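Local structure of caspase-1 subunit p19/18 (Spodoptera frugiperda, 1M72) at residues Pro123-Asp133 against Val178-Phe186; Phe193-Phe204 against Met246-Cys254. The protein is a cysteine protease of the caspase family that probably takes part in the activation cascade by which apoptosis is executed. All coordinates share one frame; numbering follows the deposited sequence.

Contact 1 of 2, residues Pro123-Asp133 against Val178-Phe186; sequences PDNLWYYFTAD and VHADFLIAF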
loop_
_atom_site.group_PDB
_atom_site.type_symbol
_atom_site.label_atom_id
_atom_site.label_comp_id
_atom_site.label_asym_id
_atom_site.label_seq_id
_atom_site.Cartn_x
_atom_site.Cartn_y
_atom_site.Cartn_z
ATOM N N PRO C 123 5.234 -14.418 3.467
ATOM C CA PRO C 123 5.930 -13.153 3.182
ATOM C C PRO C 123 6.106 -12.312 4.474
ATOM O O PRO C 123 7.163 -11.684 4.665
ATOM C CB PRO C 123 4.998 -12.458 2.185
ATOM C CG PRO C 123 4.222 -13.581 1.585
ATOM C CD PRO C 123 4.002 -14.550 2.669
ATOM N N ASP C 124 5.075 -12.310 5.337
ATOM C CA ASP C 124 5.077 -11.581 6.622
ATOM C C ASP C 124 6.319 -11.908 7.452
ATOM O O ASP C 124 6.751 -11.118 8.309
ATOM C CB ASP C 124 3.833 -11.922 7.453
ATOM C CG ASP C 124 2.555 -11.453 6.784
ATOM O OD1 ASP C 124 1.805 -10.680 7.433
ATOM O OD2 ASP C 124 2.306 -11.850 5.601
ATOM N N ASN C 125 6.882 -13.082 7.205
ATOM C CA ASN C 125 8.073 -13.441 7.916
ATOM C C ASN C 125 9.209 -12.475 7.659
ATOM O O ASN C 125 10.047 -12.322 8.529
ATOM C CB ASN C 125 8.564 -14.811 7.504
ATOM C CG ASN C 125 7.697 -15.938 8.026
ATOM O OD1 ASN C 125 8.162 -17.062 8.066
ATOM N ND2 ASN C 125 6.442 -15.659 8.378
ATOM N N LEU C 126 9.254 -11.838 6.482
ATOM C CA LEU C 126 10.359 -10.928 6.155
ATOM C C LEU C 126 10.446 -9.655 7.038
ATOM O O LEU C 126 11.536 -9.234 7.410
ATOM C CB LEU C 126 10.302 -10.544 4.653
ATOM C CG LEU C 126 10.444 -11.764 3.751
ATOM C CD1 LEU C 126 9.822 -11.444 2.401
ATOM C CD2 LEU C 126 11.970 -12.257 3.679
ATOM N N TRP C 127 9.296 -9.086 7.380
ATOM C CA TRP C 127 9.228 -7.882 8.177
ATOM C C TRP C 127 8.811 -8.073 9.655
ATOM O O TRP C 127 8.966 -7.143 10.479
ATOM C CB TRP C 127 8.301 -6.880 7.468
ATOM C CG TRP C 127 6.934 -7.390 7.066
ATOM C CD1 TRP C 127 5.808 -7.463 7.859
ATOM C CD2 TRP C 127 6.521 -7.821 5.747
ATOM N NE1 TRP C 127 4.735 -7.899 7.107
ATOM C CE2 TRP C 127 5.148 -8.129 5.817
ATOM C CE3 TRP C 127 7.186 -7.966 4.513
ATOM C CZ2 TRP C 127 4.416 -8.586 4.698
ATOM C CZ3 TRP C 127 6.460 -8.418 3.404
ATOM C CH2 TRP C 127 5.083 -8.724 3.507
ATOM N N TYR C 128 8.349 -9.282 9.996
ATOM C CA TYR C 128 7.911 -9.589 11.346
ATOM C C TYR C 128 8.903 -9.163 12.437
ATOM O O TYR C 128 8.507 -8.514 13.424
ATOM C CB TYR C 128 7.641 -11.099 11.477
ATOM C CG TYR C 128 7.371 -11.570 12.892
ATOM C CD1 TYR C 128 6.125 -11.331 13.519
ATOM C CD2 TYR C 128 8.368 -12.239 13.621
ATOM C CE1 TYR C 128 5.890 -11.758 14.859
ATOM C CE2 TYR C 128 8.147 -12.666 14.934
ATOM C CZ TYR C 128 6.922 -12.422 15.540
ATOM O OH TYR C 128 6.739 -12.847 16.819
ATOM N N TYR C 129 10.170 -9.543 12.275
ATOM C CA TYR C 129 11.225 -9.221 13.247
ATOM C C TYR C 129 11.730 -7.777 13.273
ATOM O O TYR C 129 12.637 -7.446 14.050
ATOM C CB TYR C 129 12.457 -10.119 13.027
ATOM C CG TYR C 129 12.166 -11.602 13.071
ATOM C CD1 TYR C 129 11.897 -12.310 11.895
ATOM C CD2 TYR C 129 12.142 -12.301 14.291
ATOM C CE1 TYR C 129 11.616 -13.668 11.922
ATOM C CE2 TYR C 129 11.853 -13.665 14.331
ATOM C CZ TYR C 129 11.591 -14.336 13.139
ATOM O OH TYR C 129 11.281 -15.668 13.138
ATOM N N PHE C 130 11.179 -6.914 12.428
ATOM C CA PHE C 130 11.666 -5.559 12.422
ATOM C C PHE C 130 10.714 -4.535 13.005
ATOM O O PHE C 130 10.932 -3.337 12.863
ATOM C CB PHE C 130 12.094 -5.193 11.015
ATOM C CG PHE C 130 13.201 -6.058 10.493
ATOM C CD1 PHE C 130 14.518 -5.878 10.946
ATOM C CD2 PHE C 130 12.929 -7.087 9.572
ATOM C CE1 PHE C 130 15.558 -6.724 10.479
ATOM C CE2 PHE C 130 13.955 -7.945 9.091
ATOM C CZ PHE C 130 15.267 -7.772 9.536
ATOM N N THR C 131 9.643 -4.985 13.654
ATOM C CA THR C 131 8.765 -4.003 14.279
ATOM C C THR C 131 9.582 -3.298 15.404
ATOM O O THR C 131 10.556 -3.861 15.924
ATOM C CB THR C 131 7.459 -4.660 14.802
ATOM O OG1 THR C 131 7.766 -5.738 15.706
ATOM C CG2 THR C 131 6.592 -5.157 13.594
ATOM N N ALA C 132 9.226 -2.072 15.761
ATOM C CA ALA C 132 10.014 -1.311 16.762
ATOM C C ALA C 132 10.312 -2.017 18.084
ATOM O O ALA C 132 11.370 -1.824 18.664
ATOM C CB ALA C 132 9.358 0.031 17.055
ATOM N N ASP C 133 9.374 -2.820 18.576
ATOM C CA ASP C 133 9.625 -3.526 19.813
ATOM C C ASP C 133 10.720 -4.592 19.649
ATOM O O ASP C 133 11.525 -4.794 20.555
ATOM C CB ASP C 133 8.324 -4.141 20.314
ATOM C CG ASP C 133 7.657 -5.012 19.271
ATOM O OD1 ASP C 133 7.879 -4.784 18.060
ATOM O OD2 ASP C 133 6.904 -5.914 19.674
ATOM N N VAL C 178 4.479 0.416 16.871
ATOM C CA VAL C 178 5.597 -0.444 16.504
ATOM C C VAL C 178 5.502 -0.946 15.069
ATOM O O VAL C 178 6.480 -1.488 14.541
ATOM C CB VAL C 178 5.769 -1.636 17.519
ATOM C CG1 VAL C 178 5.707 -1.054 18.954
ATOM C CG2 VAL C 178 4.695 -2.766 17.326
ATOM N N HIS C 179 4.337 -0.755 14.434
ATOM C CA HIS C 179 4.149 -1.162 13.034
ATOM C C HIS C 179 4.303 -0.033 12.039
ATOM O O HIS C 179 4.080 -0.240 10.828
ATOM C CB HIS C 179 2.781 -1.744 12.818
ATOM C CG HIS C 179 2.641 -3.111 13.358
ATOM N ND1 HIS C 179 3.025 -4.230 12.641
ATOM C CD2 HIS C 179 2.263 -3.545 14.590
ATOM C CE1 HIS C 179 2.891 -5.297 13.420
ATOM N NE2 HIS C 179 2.432 -4.910 14.605
ATOM N N ALA C 180 4.634 1.160 12.528
ATOM C CA ALA C 180 4.790 2.292 11.626
ATOM C C ALA C 180 6.116 2.179 10.918
ATOM O O ALA C 180 7.026 1.506 11.378
ATOM C CB ALA C 180 4.776 3.636 12.391
ATOM N N ASP C 181 6.197 2.863 9.789
ATOM C CA ASP C 181 7.428 3.001 9.027
ATOM C C ASP C 181 7.928 1.874 8.183
ATOM O O ASP C 181 9.144 1.731 7.944
ATOM C CB ASP C 181 8.532 3.532 9.955
ATOM C CG ASP C 181 8.089 4.809 10.659
ATOM O OD1 ASP C 181 7.383 5.612 9.997
ATOM O OD2 ASP C 181 8.402 4.994 11.852
ATOM N N PHE C 182 6.965 1.119 7.684
ATOM C CA PHE C 182 7.265 0.017 6.791
ATOM C C PHE C 182 6.741 0.424 5.415
ATOM O O PHE C 182 5.689 1.094 5.296
ATOM C CB PHE C 182 6.552 -1.291 7.231
ATOM C CG PHE C 182 7.203 -1.981 8.405
ATOM C CD1 PHE C 182 8.043 -3.100 8.206
ATOM C CD2 PHE C 182 7.003 -1.506 9.712
ATOM C CE1 PHE C 182 8.689 -3.740 9.296
ATOM C CE2 PHE C 182 7.629 -2.133 10.807
ATOM C CZ PHE C 182 8.487 -3.263 10.602
ATOM N N LEU C 183 7.495 0.028 4.401
ATOM C CA LEU C 183 7.116 0.223 3.030
ATOM C C LEU C 183 7.280 -1.170 2.434
ATOM O O LEU C 183 8.372 -1.747 2.468
ATOM C CB LEU C 183 8.046 1.178 2.319
ATOM C CG LEU C 183 7.749 1.348 0.813
ATOM C CD1 LEU C 183 6.361 1.869 0.645
ATOM C CD2 LEU C 183 8.781 2.300 0.196
ATOM N N ILE C 184 6.201 -1.703 1.882
ATOM C CA ILE C 184 6.253 -3.037 1.332
ATOM C C ILE C 184 5.734 -3.005 -0.083
ATOM O O ILE C 184 4.499 -2.861 -0.338
ATOM C CB ILE C 184 5.403 -4.057 2.199
ATOM C CG1 ILE C 184 5.943 -4.109 3.628
ATOM C CG2 ILE C 184 5.461 -5.480 1.556
ATOM C CD1 ILE C 184 5.089 -4.961 4.604
ATOM N N ALA C 185 6.697 -3.171 -0.991
ATOM C CA ALA C 185 6.435 -3.154 -2.416
ATOM C C ALA C 185 6.461 -4.515 -3.116
ATOM O O ALA C 185 7.511 -5.160 -3.230
ATOM C CB ALA C 185 7.386 -2.236 -3.099
ATOM N N PHE C 186 5.282 -4.916 -3.588
ATOM C CA PHE C 186 5.129 -6.156 -4.349
ATOM C C PHE C 186 5.068 -5.802 -5.843
ATOM O O PHE C 186 4.454 -4.804 -6.253
ATOM C CB PHE C 186 3.849 -6.918 -3.943
ATOM C CG PHE C 186 4.059 -7.955 -2.831
ATOM C CD1 PHE C 186 3.937 -7.600 -1.484
ATOM C CD2 PHE C 186 4.300 -9.299 -3.146
ATOM C CE1 PHE C 186 4.036 -8.567 -0.463
ATOM C CE2 PHE C 186 4.404 -10.282 -2.133
ATOM C CZ PHE C 186 4.270 -9.919 -0.801
#
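Ile184 stands under the indole of Trp127 and meets it face on. Its CD1 methyl lies 3.4 Å from the centroid of the six-membered ring of Trp127, 14° off the ring normal, a CH-pi contact over the middle of the face. The CG2 branch of Ile184 reaches the far rim, 3.6 Å from CZ3 of Trp127. On the indole's opposite face sit Pro123 O and CA of Asp124, so the indole lies between the backbone of Pro123 and Asp124 and the Ile184 side chain. Trp127 CG lies between backbone N and carbonyl carbon (chi1 52°), which folds the indole back beneath Pro123. The ring's leading edge, at CH2, then faces CE1 of Phe186, while Pro123 CB meets the edge of the Phe186 ring.

Phe182 lies against the base of the Trp127 side chain: its CE1 is 3.7 Å from Trp127 CB. The end of that ring pushes up under the chain, with CZ 3.3 Å from Phe130 O and Thr131 N at its edge, near the ring plane. Thr131 CG2 lies over one face of the His179 imidazole, and Thr131 OG1 donates to Asp133 OD1 at 2.5 Å. One backbone bond ties the segments directly, Ala132 N to Val178 O, 3.1 Å and nearly straight at 159°.

The contact seats the short helix 125-128 and the turn after it on strand 182-186 of the central caspase sheet. Strand 143-148 adjoins Phe182 and Phe186, helix 80-92 packs on Tyr129 and Phe130, and the carboxylate of Asp156 of the second subunit accepts hydrogen bonds from the backbone N of Val178 and of His179.

Contact 2 of 2, residues Phe193-Phe204 against Met246-Cys254; sequences FSWRNTTRGSWF and MHQQKQVPC. With EDO (1,2-ethanediol), chain J.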
loop_
_atom_site.group_PDB
_atom_site.type_symbol
_atom_site.label_atom_id
_atom_site.label_comp_id
_atom_site.label_asym_id
_atom_site.label_seq_id
_atom_site.Cartn_x
_atom_site.Cartn_y
_atom_site.Cartn_z
ATOM N N PHE C 193 -0.242 -13.003 -11.404
ATOM C CA PHE C 193 1.070 -13.441 -11.882
ATOM C C PHE C 193 1.974 -12.198 -11.894
ATOM O O PHE C 193 1.492 -11.042 -11.919
ATOM C CB PHE C 193 1.018 -13.932 -13.331
ATOM C CG PHE C 193 0.498 -15.313 -13.501
ATOM C CD1 PHE C 193 -0.698 -15.532 -14.192
ATOM C CD2 PHE C 193 1.231 -16.407 -13.038
ATOM C CE1 PHE C 193 -1.177 -16.834 -14.442
ATOM C CE2 PHE C 193 0.781 -17.727 -13.268
ATOM C CZ PHE C 193 -0.441 -17.944 -13.983
ATOM N N SER C 194 3.282 -12.454 -11.924
ATOM C CA SER C 194 4.290 -11.401 -11.974
ATOM C C SER C 194 5.208 -11.805 -13.119
ATOM O O SER C 194 5.624 -12.956 -13.187
ATOM C CB SER C 194 5.060 -11.373 -10.669
ATOM O OG SER C 194 5.846 -10.234 -10.617
ATOM N N TRP C 195 5.524 -10.868 -14.008
ATOM C CA TRP C 195 6.344 -11.211 -15.161
ATOM C C TRP C 195 7.835 -10.924 -15.088
ATOM O O TRP C 195 8.273 -9.892 -14.553
ATOM C CB TRP C 195 5.778 -10.565 -16.410
ATOM C CG TRP C 195 4.455 -11.111 -16.792
ATOM C CD1 TRP C 195 3.236 -10.672 -16.355
ATOM C CD2 TRP C 195 4.187 -12.129 -17.771
ATOM N NE1 TRP C 195 2.232 -11.339 -17.007
ATOM C CE2 TRP C 195 2.777 -12.242 -17.880
ATOM C CE3 TRP C 195 4.997 -12.952 -18.575
ATOM C CZ2 TRP C 195 2.153 -13.143 -18.756
ATOM C CZ3 TRP C 195 4.376 -13.858 -19.451
ATOM C CH2 TRP C 195 2.960 -13.939 -19.525
ATOM N N ARG C 196 8.583 -11.863 -15.661
ATOM C CA ARG C 196 10.045 -11.867 -15.732
ATOM C C ARG C 196 10.544 -12.175 -17.162
ATOM O O ARG C 196 10.080 -13.115 -17.814
ATOM C CB ARG C 196 10.590 -12.938 -14.757
ATOM C CG ARG C 196 12.146 -13.208 -14.784
ATOM C CD ARG C 196 12.556 -14.163 -13.613
ATOM N NE ARG C 196 11.540 -15.204 -13.464
ATOM C CZ ARG C 196 11.436 -16.270 -14.248
ATOM N NH1 ARG C 196 12.324 -16.461 -15.232
ATOM N NH2 ARG C 196 10.388 -17.098 -14.110
ATOM N N ASN C 197 11.474 -11.387 -17.678
ATOM C CA ASN C 197 12.027 -11.708 -18.991
ATOM C C ASN C 197 13.350 -12.434 -18.712
ATOM O O ASN C 197 14.161 -11.964 -17.906
ATOM C CB ASN C 197 12.299 -10.465 -19.811
ATOM C CG ASN C 197 13.066 -10.792 -21.115
ATOM O OD1 ASN C 197 14.313 -10.808 -21.144
ATOM N ND2 ASN C 197 12.309 -11.100 -22.183
ATOM N N THR C 198 13.586 -13.556 -19.391
ATOM C CA THR C 198 14.812 -14.334 -19.134
ATOM C C THR C 198 16.093 -13.625 -19.509
ATOM O O THR C 198 17.157 -14.047 -19.084
ATOM C CB THR C 198 14.830 -15.704 -19.862
ATOM O OG1 THR C 198 14.613 -15.494 -21.270
ATOM C CG2 THR C 198 13.746 -16.657 -19.268
ATOM N N THR C 199 16.039 -12.587 -20.331
ATOM C CA THR C 199 17.308 -11.955 -20.597
ATOM C C THR C 199 17.449 -10.585 -19.926
ATOM O O THR C 199 18.553 -10.216 -19.528
ATOM C CB THR C 199 17.688 -11.949 -22.155
ATOM O OG1 THR C 199 18.300 -10.693 -22.496
ATOM C CG2 THR C 199 16.491 -12.239 -23.053
ATOM N N ARG C 200 16.333 -9.882 -19.702
ATOM C CA ARG C 200 16.399 -8.569 -19.068
ATOM C C ARG C 200 15.977 -8.513 -17.588
ATOM O O ARG C 200 16.060 -7.457 -16.958
ATOM C CB ARG C 200 15.561 -7.560 -19.849
ATOM C CG ARG C 200 15.753 -7.571 -21.352
ATOM C CD ARG C 200 15.336 -6.210 -21.935
ATOM N NE ARG C 200 15.140 -6.187 -23.391
ATOM C CZ ARG C 200 16.049 -6.497 -24.330
ATOM N NH1 ARG C 200 17.295 -6.887 -24.021
ATOM N NH2 ARG C 200 15.709 -6.384 -25.611
ATOM N N GLY C 201 15.533 -9.630 -17.031
ATOM C CA GLY C 201 15.080 -9.627 -15.653
ATOM C C GLY C 201 13.594 -9.303 -15.490
ATOM O O GLY C 201 12.849 -9.168 -16.476
ATOM N N SER C 202 13.131 -9.156 -14.252
ATOM C CA SER C 202 11.704 -8.884 -14.062
ATOM C C SER C 202 11.273 -7.467 -14.458
ATOM O O SER C 202 12.062 -6.511 -14.424
ATOM C CB SER C 202 11.283 -9.159 -12.608
ATOM O OG SER C 202 11.766 -8.175 -11.718
ATOM N N TRP C 203 10.005 -7.334 -14.835
ATOM C CA TRP C 203 9.478 -6.034 -15.209
ATOM C C TRP C 203 9.660 -5.086 -14.026
ATOM O O TRP C 203 10.231 -4.006 -14.166
ATOM C CB TRP C 203 7.993 -6.113 -15.588
ATOM C CG TRP C 203 7.702 -6.924 -16.838
ATOM C CD1 TRP C 203 8.605 -7.568 -17.630
ATOM C CD2 TRP C 203 6.409 -7.171 -17.419
ATOM N NE1 TRP C 203 7.956 -8.202 -18.673
ATOM C CE2 TRP C 203 6.612 -7.971 -18.568
ATOM C CE3 TRP C 203 5.096 -6.787 -17.082
ATOM C CZ2 TRP C 203 5.547 -8.399 -19.389
ATOM C CZ3 TRP C 203 4.036 -7.207 -17.893
ATOM C CH2 TRP C 203 4.267 -8.007 -19.035
ATOM N N PHE C 204 9.194 -5.517 -12.856
ATOM C CA PHE C 204 9.283 -4.720 -11.643
ATOM C C PHE C 204 10.730 -4.258 -11.354
ATOM O O PHE C 204 10.969 -3.065 -11.174
ATOM C CB PHE C 204 8.712 -5.525 -10.457
ATOM C CG PHE C 204 8.710 -4.780 -9.147
ATOM C CD1 PHE C 204 8.143 -3.504 -9.046
ATOM C CD2 PHE C 204 9.230 -5.380 -7.995
ATOM C CE1 PHE C 204 8.093 -2.840 -7.803
ATOM C CE2 PHE C 204 9.185 -4.724 -6.746
ATOM C CZ PHE C 204 8.615 -3.452 -6.655
ATOM N N MET C 246 -1.638 -16.536 -21.929
ATOM C CA MET C 246 -0.527 -15.815 -21.279
ATOM C C MET C 246 0.001 -14.656 -22.157
ATOM O O MET C 246 0.882 -13.896 -21.768
ATOM C CB MET C 246 0.641 -16.759 -21.031
ATOM C CG MET C 246 0.304 -17.997 -20.215
ATOM S SD MET C 246 -0.368 -17.538 -18.630
ATOM C CE MET C 246 1.220 -17.050 -17.731
ATOM N N HIS C 247 -0.563 -14.520 -23.341
ATOM C CA HIS C 247 -0.093 -13.540 -24.278
ATOM C C HIS C 247 -0.712 -12.140 -24.185
ATOM O O HIS C 247 -1.900 -12.001 -24.000
ATOM C CB HIS C 247 -0.258 -14.122 -25.688
ATOM C CG HIS C 247 0.450 -13.338 -26.743
ATOM N ND1 HIS C 247 1.807 -13.088 -26.697
ATOM C CD2 HIS C 247 -0.018 -12.715 -27.855
ATOM C CE1 HIS C 247 2.139 -12.345 -27.737
ATOM N NE2 HIS C 247 1.051 -12.105 -28.454
ATOM N N GLN C 248 0.131 -11.116 -24.342
ATOM C CA GLN C 248 -0.269 -9.711 -24.285
ATOM C C GLN C 248 -0.879 -9.347 -22.959
ATOM O O GLN C 248 -1.844 -8.598 -22.908
ATOM C CB GLN C 248 -1.276 -9.391 -25.397
ATOM C CG GLN C 248 -0.757 -9.735 -26.804
ATOM C CD GLN C 248 -1.733 -9.325 -27.887
ATOM O OE1 GLN C 248 -1.785 -9.945 -28.937
ATOM N NE2 GLN C 248 -2.514 -8.270 -27.630
ATOM N N GLN C 249 -0.324 -9.884 -21.882
ATOM C CA GLN C 249 -0.861 -9.580 -20.567
ATOM C C GLN C 249 -0.120 -8.379 -19.969
ATOM O O GLN C 249 0.999 -8.045 -20.391
ATOM C CB GLN C 249 -0.787 -10.823 -19.674
ATOM C CG GLN C 249 -1.481 -12.037 -20.317
ATOM C CD GLN C 249 -2.978 -11.835 -20.426
ATOM O OE1 GLN C 249 -3.650 -11.708 -19.413
ATOM N NE2 GLN C 249 -3.503 -11.779 -21.657
ATOM N N LYS C 250 -0.777 -7.731 -19.015
ATOM C CA LYS C 250 -0.300 -6.523 -18.341
ATOM C C LYS C 250 -0.075 -6.773 -16.861
ATOM O O LYS C 250 -0.460 -7.831 -16.316
ATOM C CB LYS C 250 -1.340 -5.430 -18.491
ATOM C CG LYS C 250 -1.681 -5.148 -19.939
ATOM C CD LYS C 250 -0.505 -4.495 -20.645
ATOM C CE LYS C 250 -0.469 -2.982 -20.324
ATOM N NZ LYS C 250 0.836 -2.424 -20.724
ATOM N N GLN C 251 0.514 -5.783 -16.207
ATOM C CA GLN C 251 0.851 -5.896 -14.795
ATOM C C GLN C 251 1.065 -4.550 -14.169
ATOM O O GLN C 251 1.590 -3.628 -14.823
ATOM C CB GLN C 251 2.146 -6.696 -14.653
ATOM C CG GLN C 251 2.677 -6.826 -13.237
ATOM C CD GLN C 251 3.991 -7.594 -13.172
ATOM O OE1 GLN C 251 4.213 -8.531 -13.944
ATOM N NE2 GLN C 251 4.875 -7.206 -12.236
ATOM N N VAL C 252 0.617 -4.425 -12.920
ATOM C CA VAL C 252 0.854 -3.222 -12.137
ATOM C C VAL C 252 1.326 -3.641 -10.728
ATOM O O VAL C 252 0.820 -4.598 -10.155
ATOM C CB VAL C 252 -0.386 -2.269 -12.048
ATOM C CG1 VAL C 252 -1.555 -2.895 -11.200
ATOM C CG2 VAL C 252 0.056 -0.937 -11.431
ATOM N N PRO C 253 2.332 -2.936 -10.170
ATOM C CA PRO C 253 2.848 -3.262 -8.822
ATOM C C PRO C 253 1.820 -2.846 -7.756
ATOM O O PRO C 253 0.841 -2.137 -8.056
ATOM C CB PRO C 253 4.136 -2.423 -8.698
ATOM C CG PRO C 253 4.474 -2.028 -10.156
ATOM C CD PRO C 253 3.100 -1.832 -10.788
ATOM N N CYS C 254 2.069 -3.295 -6.522
ATOM C CA CYS C 254 1.214 -3.019 -5.353
ATOM C C CYS C 254 2.156 -2.490 -4.240
ATOM O O CYS C 254 3.004 -3.202 -3.697
ATOM C CB CYS C 254 0.494 -4.316 -4.930
ATOM S SG CYS C 254 -0.797 -4.031 -3.673
HETATM C C1 EDO J . -0.998 -7.387 -12.332
HETATM O O1 EDO J . -0.595 -6.875 -11.043
HETATM C C2 EDO J . -2.061 -6.490 -12.877
HETATM O O2 EDO J . -3.223 -6.703 -12.118
HETATM O O HOH W 1 -0.735 -10.620 -16.310
HETATM O O HOH W 2 7.816 -8.177 -12.495
#
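Gln251 reaches across to the backbone of Trp195, where its OE1 accepts the Trp195 N-H at 2.7 Å. The bond is fairly straight (161°), with the donor tilted 20° from the carbonyl plane. CG anti to the backbone N (chi1 176°) and an extended chain beyond it carry the amide this far. Seen from Trp195, OE1 also sits at the indole edge, 3.4 Å from CD1, and the amide lies nearly coplanar with that ring. Trp203 closes over the base of the glutamine, its CZ3 3.8 Å from Gln251 CB, while its own face takes CB of Trp195.

Farther along, Met246 turns its bent chain toward Phe193: the CE methyl hangs over one ring face, 4.2 Å from the Phe193 centroid, a CH-pi contact within a Met-aromatic pair. Met246 CB and Gln249 CB rest against the benzo part of the Trp195 indole. Near the other end, Pro253 CB touches Phe204 CE1.

Two waters join the segments. One accepts from Trp195 NE1 and donates to Lys250 O; the other accepts from Gln251 NE2 at 3.1 Å and from Phe204 N, and donates to Trp195 O. Ser187 O takes a further bond from Gln251 NE2, so both ends of the amide are engaged and its rotation is fixed.

Trp195 and Arg196 pair with the bound peptide as an antiparallel strand, and the Arg196 guanidinium makes a salt bridge to an acidic side chain of that peptide. This is the substrate-binding cleft of a caspase, with Phe193 close to Cys150, the probable catalytic cysteine.

Both contacts are largely buried, and both touch the second subunit, yet they lie on opposite sides of the chain's centre, about 25 Å apart between centres. Contact 1 is mostly hydrocarbon against aromatic rings, with a single backbone bond across it, as suits a helical turn resting on the central sheet. Contact 2 is more polar: a glutamine amide and two waters link two segments beside the peptide-binding cleft. The two are joined through the sheet itself, because strand 182-186 of contact 1 runs antiparallel to strand 254-257, which begins where contact 2 ends; Phe186 O lies 2.8 Å from Cys254 N, a probable hydrogen bond.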